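Local coordinates for odorant binding protein (AGAP007287-PA) (Anopheles gambiae, PDB 3PM2) that binds hydrophobic odorants such as indole, menthol and citronellal and is thought to carry them through the aqueous fluid around olfactory dendrites, at residues Cys18-Phe23 against Lys86-Glu91; Glu48-Gly53 against Ile114-Lys119; Lys79-Ser84 against Thr136-Met141; Asn93-Asp98 against Glu148-Leu153. One frame throughout, in Å; residues are numbered along the deposited sequence.

Contact 1 of 4, residues Cys18-Phe23 against Lys86-Glu91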
loop_
_atom_site.group_PDB
_atom_site.type_symbol
_atom_site.label_atom_id
_atom_site.label_comp_id
_atom_site.label_asym_id
_atom_site.label_seq_id
_atom_site.Cartn_x
_atom_site.Cartn_y
_atom_site.Cartn_z
ATOM N N CYS A 18 -9.035 -3.733 13.985
ATOM C CA CYS A 18 -8.209 -2.815 14.765
ATOM C C CYS A 18 -8.633 -1.385 14.503
ATOM O O CYS A 18 -8.655 -0.593 15.434
ATOM C CB CYS A 18 -6.733 -3.012 14.451
ATOM S SG CYS A 18 -6.117 -4.638 14.919
ATOM N N CYS A 19 -8.884 -1.038 13.228
ATOM C CA CYS A 19 -9.316 0.302 12.815
ATOM C C CYS A 19 -9.982 0.225 11.456
ATOM O O CYS A 19 -9.449 -0.426 10.552
ATOM C CB CYS A 19 -8.150 1.297 12.802
ATOM S SG CYS A 19 -8.654 3.010 12.458
ATOM N N VAL A 20 -11.111 0.939 11.283
ATOM C CA VAL A 20 -11.775 1.023 9.997
ATOM C C VAL A 20 -11.140 2.232 9.301
ATOM O O VAL A 20 -11.246 3.356 9.789
ATOM C CB VAL A 20 -13.323 1.094 10.108
ATOM C CG1 VAL A 20 -13.959 1.210 8.729
ATOM C CG2 VAL A 20 -13.871 -0.127 10.846
ATOM N N THR A 21 -10.413 1.988 8.210
ATOM C CA THR A 21 -9.662 3.043 7.516
ATOM C C THR A 21 -10.272 3.387 6.150
ATOM O O THR A 21 -10.952 2.553 5.543
ATOM C CB THR A 21 -8.192 2.575 7.291
ATOM O OG1 THR A 21 -8.220 1.348 6.594
ATOM C CG2 THR A 21 -7.394 2.394 8.586
ATOM N N PRO A 22 -9.976 4.586 5.605
ATOM C CA PRO A 22 -10.414 4.905 4.240
ATOM C C PRO A 22 -9.786 3.932 3.235
ATOM O O PRO A 22 -8.759 3.289 3.524
ATOM C CB PRO A 22 -9.857 6.317 4.027
ATOM C CG PRO A 22 -9.732 6.875 5.403
ATOM C CD PRO A 22 -9.203 5.705 6.170
ATOM N N PHE A 23 -10.395 3.812 2.067
ATOM C CA PHE A 23 -9.858 2.931 1.023
ATOM C C PHE A 23 -10.008 3.583 -0.340
ATOM O O PHE A 23 -10.822 4.495 -0.516
ATOM C CB PHE A 23 -10.559 1.561 1.060
ATOM C CG PHE A 23 -12.062 1.603 0.887
ATOM C CD1 PHE A 23 -12.636 1.636 -0.384
ATOM C CD2 PHE A 23 -12.907 1.546 1.990
ATOM C CE1 PHE A 23 -14.019 1.666 -0.543
ATOM C CE2 PHE A 23 -14.295 1.573 1.831
ATOM C CZ PHE A 23 -14.846 1.640 0.569
ATOM N N LYS A 86 -16.662 9.918 3.382
ATOM C CA LYS A 86 -17.901 10.691 3.515
ATOM C C LYS A 86 -18.834 10.238 4.643
ATOM O O LYS A 86 -19.516 11.079 5.232
ATOM C CB LYS A 86 -18.630 10.860 2.166
ATOM C CG LYS A 86 -19.303 9.595 1.634
ATOM C CD LYS A 86 -19.742 9.747 0.183
ATOM C CE LYS A 86 -20.109 8.428 -0.449
ATOM N NZ LYS A 86 -21.509 8.026 -0.170
ATOM N N SER A 87 -18.867 8.922 4.945
ATOM C CA SER A 87 -19.706 8.399 6.024
ATOM C C SER A 87 -18.881 7.922 7.223
ATOM O O SER A 87 -19.423 7.330 8.169
ATOM C CB SER A 87 -20.664 7.330 5.507
ATOM O OG SER A 87 -21.558 7.888 4.558
ATOM N N MET A 88 -17.572 8.230 7.207
ATOM C CA MET A 88 -16.663 7.909 8.293
ATOM C C MET A 88 -16.583 9.048 9.310
ATOM O O MET A 88 -17.166 10.110 9.069
ATOM C CB MET A 88 -15.283 7.574 7.735
ATOM C CG MET A 88 -15.274 6.328 6.890
ATOM S SD MET A 88 -13.604 5.917 6.310
ATOM C CE MET A 88 -12.902 5.235 7.790
ATOM N N ALA A 89 -15.849 8.840 10.445
ATOM C CA ALA A 89 -15.636 9.872 11.470
ATOM C C ALA A 89 -15.002 11.118 10.790
ATOM O O ALA A 89 -14.206 10.949 9.860
ATOM C CB ALA A 89 -14.719 9.338 12.558
ATOM N N PRO A 90 -15.380 12.358 11.198
ATOM C CA PRO A 90 -14.890 13.557 10.483
ATOM C C PRO A 90 -13.390 13.777 10.520
ATOM O O PRO A 90 -12.861 14.499 9.671
ATOM C CB PRO A 90 -15.666 14.711 11.120
ATOM C CG PRO A 90 -16.118 14.194 12.444
ATOM C CD PRO A 90 -16.344 12.721 12.257
ATOM N N GLU A 91 -12.702 13.138 11.473
ATOM C CA GLU A 91 -11.237 13.191 11.589
ATOM C C GLU A 91 -10.541 12.679 10.318
ATOM O O GLU A 91 -9.448 13.136 9.989
ATOM C CB GLU A 91 -10.755 12.337 12.761
ATOM C CG GLU A 91 -11.130 12.891 14.129
ATOM C CD GLU A 91 -12.525 12.595 14.644
ATOM O OE1 GLU A 91 -13.367 12.070 13.882
ATOM O OE2 GLU A 91 -12.797 12.953 15.809
#

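Contact 2 of 4, residues Glu48-Gly53 against Ile114-Lys119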
loop_
_atom_site.group_PDB
_atom_site.type_symbol
_atom_site.label_atom_id
_atom_site.label_comp_id
_atom_site.label_asym_id
_atom_site.label_seq_id
_atom_site.Cartn_x
_atom_site.Cartn_y
_atom_site.Cartn_z
ATOM N N GLU A 48 17.680 -8.875 -3.538
ATOM C CA GLU A 48 18.475 -7.718 -3.141
ATOM C C GLU A 48 18.474 -6.657 -4.233
ATOM O O GLU A 48 17.980 -6.900 -5.334
ATOM C CB GLU A 48 19.909 -8.134 -2.809
ATOM C CG GLU A 48 20.743 -8.540 -4.004
ATOM C CD GLU A 48 22.130 -9.053 -3.678
ATOM O OE1 GLU A 48 22.528 -9.037 -2.491
ATOM O OE2 GLU A 48 22.815 -9.496 -4.625
ATOM N N GLY A 49 19.065 -5.505 -3.918
ATOM C CA GLY A 49 19.201 -4.412 -4.871
ATOM C C GLY A 49 18.032 -3.454 -4.878
ATOM O O GLY A 49 17.357 -3.250 -3.870
ATOM N N ILE A 50 17.837 -2.795 -6.009
ATOM C CA ILE A 50 16.785 -1.789 -6.154
ATOM C C ILE A 50 15.405 -2.415 -5.880
ATOM O O ILE A 50 15.157 -3.516 -6.411
ATOM C CB ILE A 50 16.876 -1.194 -7.580
ATOM C CG1 ILE A 50 18.241 -0.486 -7.768
ATOM C CG2 ILE A 50 15.691 -0.256 -7.900
ATOM C CD1 ILE A 50 18.632 -0.331 -9.197
ATOM N N PRO A 51 14.544 -1.777 -5.020
ATOM C CA PRO A 51 13.201 -2.335 -4.747
ATOM C C PRO A 51 12.445 -2.621 -6.047
ATOM O O PRO A 51 12.533 -1.854 -6.997
ATOM C CB PRO A 51 12.520 -1.240 -3.925
ATOM C CG PRO A 51 13.675 -0.581 -3.185
ATOM C CD PRO A 51 14.739 -0.513 -4.269
ATOM N N ARG A 52 11.802 -3.798 -6.122
ATOM C CA ARG A 52 11.106 -4.201 -7.348
ATOM C C ARG A 52 9.654 -3.769 -7.193
ATOM O O ARG A 52 9.089 -3.937 -6.111
ATOM C CB ARG A 52 11.222 -5.743 -7.564
ATOM C CG ARG A 52 12.655 -6.269 -7.455
ATOM C CD ARG A 52 12.937 -7.455 -8.363
ATOM N NE ARG A 52 14.317 -7.346 -8.800
ATOM C CZ ARG A 52 14.786 -7.641 -10.003
ATOM N NH1 ARG A 52 13.997 -8.190 -10.922
ATOM N NH2 ARG A 52 16.070 -7.470 -10.270
ATOM N N GLY A 53 9.064 -3.220 -8.266
ATOM C CA GLY A 53 7.688 -2.728 -8.271
ATOM C C GLY A 53 6.672 -3.780 -7.889
ATOM O O GLY A 53 6.777 -4.938 -8.307
ATOM N N ILE A 114 12.720 4.808 -7.987
ATOM C CA ILE A 114 11.478 4.327 -8.617
ATOM C C ILE A 114 11.705 4.124 -10.128
ATOM O O ILE A 114 11.359 3.077 -10.658
ATOM C CB ILE A 114 10.312 5.306 -8.315
ATOM C CG1 ILE A 114 9.902 5.215 -6.813
ATOM C CG2 ILE A 114 9.102 5.034 -9.248
ATOM C CD1 ILE A 114 8.877 6.313 -6.310
ATOM N N GLU A 115 12.286 5.129 -10.807
ATOM C CA GLU A 115 12.585 5.042 -12.224
ATOM C C GLU A 115 13.530 3.903 -12.606
ATOM O O GLU A 115 13.314 3.240 -13.620
ATOM C CB GLU A 115 13.039 6.392 -12.774
ATOM C CG GLU A 115 11.880 7.375 -12.902
ATOM C CD GLU A 115 10.576 6.814 -13.451
ATOM O OE1 GLU A 115 10.572 6.287 -14.589
ATOM O OE2 GLU A 115 9.560 6.877 -12.722
ATOM N N ALA A 116 14.522 3.624 -11.762
ATOM C CA ALA A 116 15.455 2.520 -11.979
ATOM C C ALA A 116 14.746 1.183 -11.798
ATOM O O ALA A 116 14.951 0.269 -12.599
ATOM C CB ALA A 116 16.618 2.636 -11.034
ATOM N N GLY A 117 13.849 1.115 -10.806
ATOM C CA GLY A 117 13.037 -0.065 -10.538
ATOM C C GLY A 117 12.159 -0.414 -11.733
ATOM O O GLY A 117 12.060 -1.582 -12.103
ATOM N N ALA A 118 11.584 0.593 -12.385
ATOM C CA ALA A 118 10.752 0.391 -13.575
ATOM C C ALA A 118 11.544 -0.265 -14.740
ATOM O O ALA A 118 10.948 -0.926 -15.602
ATOM C CB ALA A 118 10.196 1.721 -14.027
ATOM N N LYS A 119 12.886 -0.089 -14.742
ATOM C CA LYS A 119 13.771 -0.593 -15.806
ATOM C C LYS A 119 14.437 -1.945 -15.514
ATOM O O LYS A 119 15.189 -2.466 -16.345
ATOM C CB LYS A 119 14.784 0.483 -16.189
ATOM C CG LYS A 119 14.121 1.778 -16.691
ATOM C CD LYS A 119 14.907 2.401 -17.817
ATOM C CE LYS A 119 14.543 3.846 -18.086
ATOM N NZ LYS A 119 15.268 4.375 -19.285
HETATM O O HOH W 1 10.021 -3.041 -10.775
#

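Contact 3 of 4, residues Lys79-Ser84 against Thr136-Met141. Unlike the reference sequence in segment 79-84: D83 (reference Ala).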
loop_
_atom_site.group_PDB
_atom_site.type_symbol
_atom_site.label_atom_id
_atom_site.label_comp_id
_atom_site.label_asym_id
_atom_site.label_seq_id
_atom_site.Cartn_x
_atom_site.Cartn_y
_atom_site.Cartn_z
ATOM N N LYS A 79 -10.107 11.939 -4.946
ATOM C CA LYS A 79 -11.562 11.802 -5.066
ATOM C C LYS A 79 -12.054 10.441 -4.529
ATOM O O LYS A 79 -13.023 10.395 -3.751
ATOM C CB LYS A 79 -12.005 12.011 -6.524
ATOM C CG LYS A 79 -13.507 12.228 -6.676
ATOM C CD LYS A 79 -13.884 12.722 -8.069
ATOM C CE LYS A 79 -15.379 12.719 -8.316
ATOM N NZ LYS A 79 -15.779 11.792 -9.415
ATOM N N LEU A 80 -11.362 9.347 -4.899
ATOM C CA LEU A 80 -11.716 7.998 -4.431
ATOM C C LEU A 80 -11.542 7.827 -2.937
ATOM O O LEU A 80 -12.447 7.308 -2.290
ATOM C CB LEU A 80 -10.966 6.896 -5.185
ATOM C CG LEU A 80 -11.410 6.651 -6.613
ATOM C CD1 LEU A 80 -10.470 5.680 -7.295
ATOM C CD2 LEU A 80 -12.865 6.155 -6.675
ATOM N N TYR A 81 -10.365 8.236 -2.380
ATOM C CA TYR A 81 -10.164 8.144 -0.934
ATOM C C TYR A 81 -11.186 8.981 -0.186
ATOM O O TYR A 81 -11.838 8.460 0.713
ATOM C CB TYR A 81 -8.754 8.581 -0.549
ATOM C CG TYR A 81 -7.762 7.451 -0.534
ATOM C CD1 TYR A 81 -7.878 6.405 0.374
ATOM C CD2 TYR A 81 -6.669 7.451 -1.399
ATOM C CE1 TYR A 81 -6.965 5.351 0.378
ATOM C CE2 TYR A 81 -5.763 6.404 -1.416
ATOM C CZ TYR A 81 -5.899 5.365 -0.511
ATOM O OH TYR A 81 -4.976 4.347 -0.549
ATOM N N LEU A 82 -11.416 10.247 -0.631
ATOM C CA LEU A 82 -12.411 11.115 -0.000
ATOM C C LEU A 82 -13.823 10.558 -0.074
ATOM O O LEU A 82 -14.594 10.747 0.876
ATOM C CB LEU A 82 -12.370 12.570 -0.498
ATOM C CG LEU A 82 -11.182 13.434 -0.042
ATOM C CD1 LEU A 82 -11.357 14.862 -0.532
ATOM C CD2 LEU A 82 -11.033 13.436 1.478
ATOM N N ASP A 83 -14.164 9.865 -1.159
ATOM C CA ASP A 83 -15.449 9.177 -1.251
ATOM C C ASP A 83 -15.641 8.199 -0.116
ATOM O O ASP A 83 -16.637 8.200 0.489
ATOM C CB ASP A 83 -15.683 8.420 -2.562
ATOM C CG ASP A 83 -17.146 7.791 -2.674
ATOM O OD1 ASP A 83 -18.139 8.547 -2.769
ATOM O OD2 ASP A 83 -17.309 6.545 -2.727
ATOM N N SER A 84 -14.647 7.366 0.166
ATOM C CA SER A 84 -14.758 6.394 1.263
ATOM C C SER A 84 -14.926 7.052 2.651
ATOM O O SER A 84 -15.527 6.439 3.534
ATOM C CB SER A 84 -13.576 5.432 1.267
ATOM O OG SER A 84 -12.385 6.072 1.700
ATOM N N THR A 136 4.534 2.203 -4.271
ATOM C CA THR A 136 5.094 3.277 -3.416
ATOM C C THR A 136 3.940 4.056 -2.776
ATOM O O THR A 136 3.925 4.232 -1.559
ATOM C CB THR A 136 5.994 4.191 -4.244
ATOM O OG1 THR A 136 7.022 3.383 -4.836
ATOM C CG2 THR A 136 6.614 5.299 -3.414
ATOM N N ILE A 137 2.958 4.469 -3.590
ATOM C CA ILE A 137 1.810 5.242 -3.106
ATOM C C ILE A 137 0.905 4.425 -2.219
ATOM O O ILE A 137 0.575 4.852 -1.088
ATOM C CB ILE A 137 1.032 5.928 -4.283
ATOM C CG1 ILE A 137 1.946 6.916 -5.090
ATOM C CG2 ILE A 137 -0.244 6.655 -3.785
ATOM C CD1 ILE A 137 2.449 8.170 -4.292
ATOM N N LEU A 138 0.479 3.253 -2.720
ATOM C CA LEU A 138 -0.480 2.418 -2.018
ATOM C C LEU A 138 0.020 1.890 -0.670
ATOM O O LEU A 138 -0.736 1.910 0.320
ATOM C CB LEU A 138 -0.999 1.281 -2.935
ATOM C CG LEU A 138 -2.210 0.487 -2.424
ATOM C CD1 LEU A 138 -3.461 1.390 -2.280
ATOM C CD2 LEU A 138 -2.517 -0.705 -3.367
ATOM N N ALA A 139 1.286 1.424 -0.632
ATOM C CA ALA A 139 1.914 0.930 0.592
ATOM C C ALA A 139 1.928 2.024 1.648
ATOM O O ALA A 139 1.509 1.788 2.780
ATOM C CB ALA A 139 3.346 0.468 0.316
ATOM N N CYS A 140 2.382 3.224 1.266
ATOM C CA CYS A 140 2.462 4.393 2.125
ATOM C C CYS A 140 1.060 4.797 2.611
ATOM O O CYS A 140 0.883 5.083 3.800
ATOM C CB CYS A 140 3.149 5.531 1.381
ATOM S SG CYS A 140 3.223 7.075 2.305
ATOM N N MET A 141 0.067 4.808 1.716
ATOM C CA MET A 141 -1.292 5.182 2.117
ATOM C C MET A 141 -1.835 4.276 3.209
ATOM O O MET A 141 -2.311 4.755 4.244
ATOM C CB MET A 141 -2.247 5.252 0.927
ATOM C CG MET A 141 -2.126 6.535 0.116
ATOM S SD MET A 141 -2.306 8.091 1.032
ATOM C CE MET A 141 -4.031 7.921 1.621
#

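Contact 4 of 4, residues Asn93-Asp98 against Glu148-Leu153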
loop_
_atom_site.group_PDB
_atom_site.type_symbol
_atom_site.label_atom_id
_atom_site.label_comp_id
_atom_site.label_asym_id
_atom_site.label_seq_id
_atom_site.Cartn_x
_atom_site.Cartn_y
_atom_site.Cartn_z
ATOM N N ASN A 93 -11.110 13.124 7.064
ATOM C CA ASN A 93 -10.915 14.052 5.942
ATOM C C ASN A 93 -9.481 14.586 5.903
ATOM O O ASN A 93 -8.777 14.356 4.911
ATOM C CB ASN A 93 -11.926 15.205 5.981
ATOM C CG ASN A 93 -11.815 16.110 4.788
ATOM O OD1 ASN A 93 -11.165 17.160 4.832
ATOM N ND2 ASN A 93 -12.398 15.690 3.686
ATOM N N LYS A 94 -9.050 15.259 7.001
ATOM C CA LYS A 94 -7.709 15.833 7.136
ATOM C C LYS A 94 -6.627 14.773 7.179
ATOM O O LYS A 94 -5.575 14.981 6.582
ATOM C CB LYS A 94 -7.590 16.740 8.376
ATOM C CG LYS A 94 -6.499 17.806 8.250
ATOM C CD LYS A 94 -6.975 19.009 7.424
ATOM C CE LYS A 94 -6.040 19.309 6.277
ATOM N NZ LYS A 94 -6.722 20.071 5.197
ATOM N N ILE A 95 -6.858 13.663 7.905
ATOM C CA ILE A 95 -5.880 12.582 8.005
ATOM C C ILE A 95 -5.586 12.057 6.597
ATOM O O ILE A 95 -4.424 11.936 6.233
ATOM C CB ILE A 95 -6.366 11.454 8.945
ATOM C CG1 ILE A 95 -6.484 11.955 10.413
ATOM C CG2 ILE A 95 -5.437 10.249 8.838
ATOM C CD1 ILE A 95 -7.061 10.874 11.414
ATOM N N THR A 96 -6.645 11.848 5.796
ATOM C CA THR A 96 -6.543 11.353 4.413
ATOM C C THR A 96 -5.817 12.333 3.517
ATOM O O THR A 96 -4.853 11.939 2.856
ATOM C CB THR A 96 -7.916 10.904 3.881
ATOM O OG1 THR A 96 -8.418 9.876 4.731
ATOM C CG2 THR A 96 -7.853 10.371 2.452
ATOM N N LEU A 97 -6.224 13.620 3.533
ATOM C CA LEU A 97 -5.546 14.645 2.726
ATOM C C LEU A 97 -4.047 14.762 3.089
ATOM O O LEU A 97 -3.214 14.786 2.189
ATOM C CB LEU A 97 -6.252 15.997 2.843
ATOM C CG LEU A 97 -7.639 16.086 2.205
ATOM C CD1 LEU A 97 -8.391 17.311 2.726
ATOM C CD2 LEU A 97 -7.548 16.162 0.674
ATOM N N ASP A 98 -3.711 14.749 4.403
ATOM C CA ASP A 98 -2.327 14.800 4.866
ATOM C C ASP A 98 -1.552 13.555 4.407
ATOM O O ASP A 98 -0.408 13.685 3.966
ATOM C CB ASP A 98 -2.248 14.936 6.403
ATOM C CG ASP A 98 -2.655 16.295 6.993
ATOM O OD1 ASP A 98 -3.067 17.194 6.212
ATOM O OD2 ASP A 98 -2.570 16.453 8.238
ATOM N N GLU A 148 -2.363 6.648 11.834
ATOM C CA GLU A 148 -3.012 7.904 12.214
ATOM C C GLU A 148 -4.385 7.700 12.859
ATOM O O GLU A 148 -5.017 8.663 13.305
ATOM C CB GLU A 148 -3.137 8.831 10.999
ATOM C CG GLU A 148 -1.822 9.369 10.468
ATOM C CD GLU A 148 -1.075 10.322 11.366
ATOM O OE1 GLU A 148 -1.628 10.745 12.405
ATOM O OE2 GLU A 148 0.086 10.636 11.032
ATOM N N CYS A 149 -4.852 6.464 12.895
ATOM C CA CYS A 149 -6.150 6.148 13.494
ATOM C C CYS A 149 -6.312 6.763 14.905
ATOM O O CYS A 149 -5.472 6.499 15.762
ATOM C CB CYS A 149 -6.382 4.642 13.523
ATOM S SG CYS A 149 -8.063 4.175 14.032
ATOM N N PRO A 150 -7.338 7.612 15.149
ATOM C CA PRO A 150 -7.551 8.146 16.520
ATOM C C PRO A 150 -7.711 7.002 17.525
ATOM O O PRO A 150 -8.360 6.010 17.203
ATOM C CB PRO A 150 -8.875 8.916 16.401
ATOM C CG PRO A 150 -8.995 9.245 14.923
ATOM C CD PRO A 150 -8.408 8.054 14.229
ATOM N N ALA A 151 -7.143 7.133 18.742
ATOM C CA ALA A 151 -7.212 6.080 19.776
ATOM C C ALA A 151 -8.677 5.669 20.045
ATOM O O ALA A 151 -8.943 4.495 20.240
ATOM C CB ALA A 151 -6.574 6.563 21.066
ATOM N N LYS A 152 -9.617 6.618 19.939
ATOM C CA LYS A 152 -11.049 6.358 20.175
ATOM C C LYS A 152 -11.647 5.392 19.125
ATOM O O LYS A 152 -12.712 4.828 19.370
ATOM C CB LYS A 152 -11.866 7.664 20.299
ATOM C CG LYS A 152 -11.969 8.505 19.027
ATOM C CD LYS A 152 -12.914 9.683 19.195
ATOM C CE LYS A 152 -13.193 10.355 17.867
ATOM N NZ LYS A 152 -14.063 11.554 18.008
ATOM N N LEU A 153 -10.971 5.240 17.952
ATOM C CA LEU A 153 -11.399 4.389 16.835
ATOM C C LEU A 153 -10.521 3.161 16.658
ATOM O O LEU A 153 -10.734 2.387 15.723
ATOM C CB LEU A 153 -11.446 5.219 15.520
ATOM C CG LEU A 153 -12.474 6.359 15.516
ATOM C CD1 LEU A 153 -12.234 7.298 14.369
ATOM C CD2 LEU A 153 -13.902 5.819 15.490
#

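Contact 1 of 4, residues Cys18-Phe23 against Lys86-Glu91
The side chain of M88 reaches from the loop between helices 74-85 and 92-109 to the extended chain from C19 to F23 and ends against its backbone. Its terminal methyl makes the closest approach: CE of M88 lies 3.2 Å from the carbonyl O of V20 and 3.6 Å from C of T21. The sulfur follows just behind, with SD of M88 3.9 Å from N of P22. The chain runs out straight through chi2, and the bend at chi3 (76°) turns the methyl toward the V20 carbonyl and the T21-P22 peptide, while the edge of the P22 ring lies beside SD and CE; the two side chains cross at about a right angle. The tight part is thus the methyl against the backbone of V20 and T21. The P22 ring touches more loosely, its CD 4.1 Å from CE of M88, and on the solvent side exposed V20 offers a single methyl, CG1, 4.3 Å from CE of M88. This is van der Waals packing of loop on loop beside the C19-C149 disulfide of a disulfide-rich odorant-binding protein. P22 places it among the helices: its ring also packs on W92 and T96 of helix 92-109, S84 and T85 of helix 74-85 and L145 of helix 133-147.

Contact 2 of 4, residues Glu48-Gly53 against Ile114-Lys119
The loop 48-53, extended from I50 through G53, runs past the last turn of helix 111-118 and rests on it at I50, P51 and, through a water, G53. This is loop-on-helix packing in a mainly helical odorant-binding protein; the linker between helices 27-44 and 55-63 lies here against a helix end. I50 carries the apolar part with two separate branches. Its CG2, anti to the backbone N, sits over the backbone of G117, 3.7 Å from the G117 N; its CG1 branch, beside the backbone N, brings CD1 to 4.0 Å from CB of A116, the preceding residue. At G117, which has no side chain, the loop comes close, with the P51 carbonyl O 4.0 Å from CA of G117. R52 turns away from the helix and forms a salt bridge with E127. I50 and P51 are exposed, whereas G53 and G117 are buried, and the polar groups of these two glycines are joined by solvent. One water accepts from the backbone N of G53 at 2.7 Å and lies 2.8 Å from the carbonyl O of G117, bridging the two.

Contact 3 of 4, residues Lys79-Ser84 against Thr136-Met141
The Y81 ring projects from helix 74-85 and meets M141, which comes from the opposite direction off helix 133-147. The methyl of M141 lies over the middle of one ring face: its CE is 3.8 Å from the Y81 ring centroid and 13° off the ring normal, a well-centred CH-pi contact. The sulfur stands farther out and oblique, SD of M141 lying 5.1 Å from the same centroid, which makes this a Met-aromatic contact led by the methyl. At the far end of the ring the hydroxyl fits against helix 133-147, where OH of Y81 is 3.2 Å from CB of M141 and 3.7 Å from CD1 of L138. M141 can touch both hydroxyl and face because its chain folds back, with chi2 -55° and chi3 -63°: CB and CG border the OH while CE returns over the ring. L138 places CG anti to its backbone N, and CD1 then reaches the hydroxyl from a residue whose beta carbon does not face the other helix.

Farther out, Y81 packs on T96 of helix 92-109 and on L24, while L138 lies on A57 and V60 of helix 55-63. At the Y81 backbone, the S84 hydroxyl donates to the Y81 carbonyl O at 2.6 Å, in the carbonyl plane and on a lone pair, and also bonds to N of F23. C140, next to M141, is tied to C103 by a disulfide. Both Y81 and M141 are buried, and helices 74-85 and 133-147 are bridged here by dispersion and CH-pi attraction, with the tyrosine hydroxyl set among aliphatic carbons.

Contact 4 of 4, residues Asn93-Asp98 against Glu148-Leu153
The start of helix 92-109 packs here against the loop that leaves helix 133-147, with I95 and E148 the principal partners. I95 points from the helix toward the loop and touches it with both branches. CG2, set anti to the backbone N, comes to 3.5 Å from CB of E148 and 4.1 Å from CG of E148, so the aliphatic base of the glutamate, not its carboxylate, receives the isoleucine. The other branch, with CG1 beside the backbone N and extended at chi2 (176°), carries CD1 along the loop: it is 3.6 Å from the E148 carbonyl O and 4.2 Å from CD of P150. The two branches thus meet successive parts of the loop, the E148 side chain and then its carbonyl and P150. E148 bends at chi2 (-67°), and its carboxylate stays well clear of D98, the OD2 of D98 and OE2 of E148 being 7.0 Å apart.

In the fold, this loop leads into a short 3-10 turn at 151-153 and onward to helix 158-167, in a disulfide-rich protein of the C-plus class of odorant-binding proteins. C149, between the two residues that I95 touches, is joined to C19 by a disulfide, and its side chain packs on W92 at the start of the same helix. K152 forms a salt bridge to E91, just before helix 92-109. E148 lies at the surface, while T96, adjoining I95, is buried and packs on Y81, T85 and P22.

Contacts 1, 3 and 4 cluster on one side of the chain, with centres 8 to 13 Å apart; contact 2 lies on the opposite side of the chain's centre from contacts 1 and 4, its centre about 33 Å from that of contact 1. Along the sequence contact 1 closes before contact 4 opens, whereas the other pairs interleave. The C19-C149 disulfide and E91-K152 salt bridge join contacts 1 and 4; a probable hydrogen bond from F23 N to S84 OG joins contacts 1 and 3. Contacts 3 and 4 meet at Y81 and T96, contacts 2 and 3 at I114 and T136. Contact 3 joins two helices directly, contacts 2 and 4 set a loop on a helix, and contact 1 packs loop on loop.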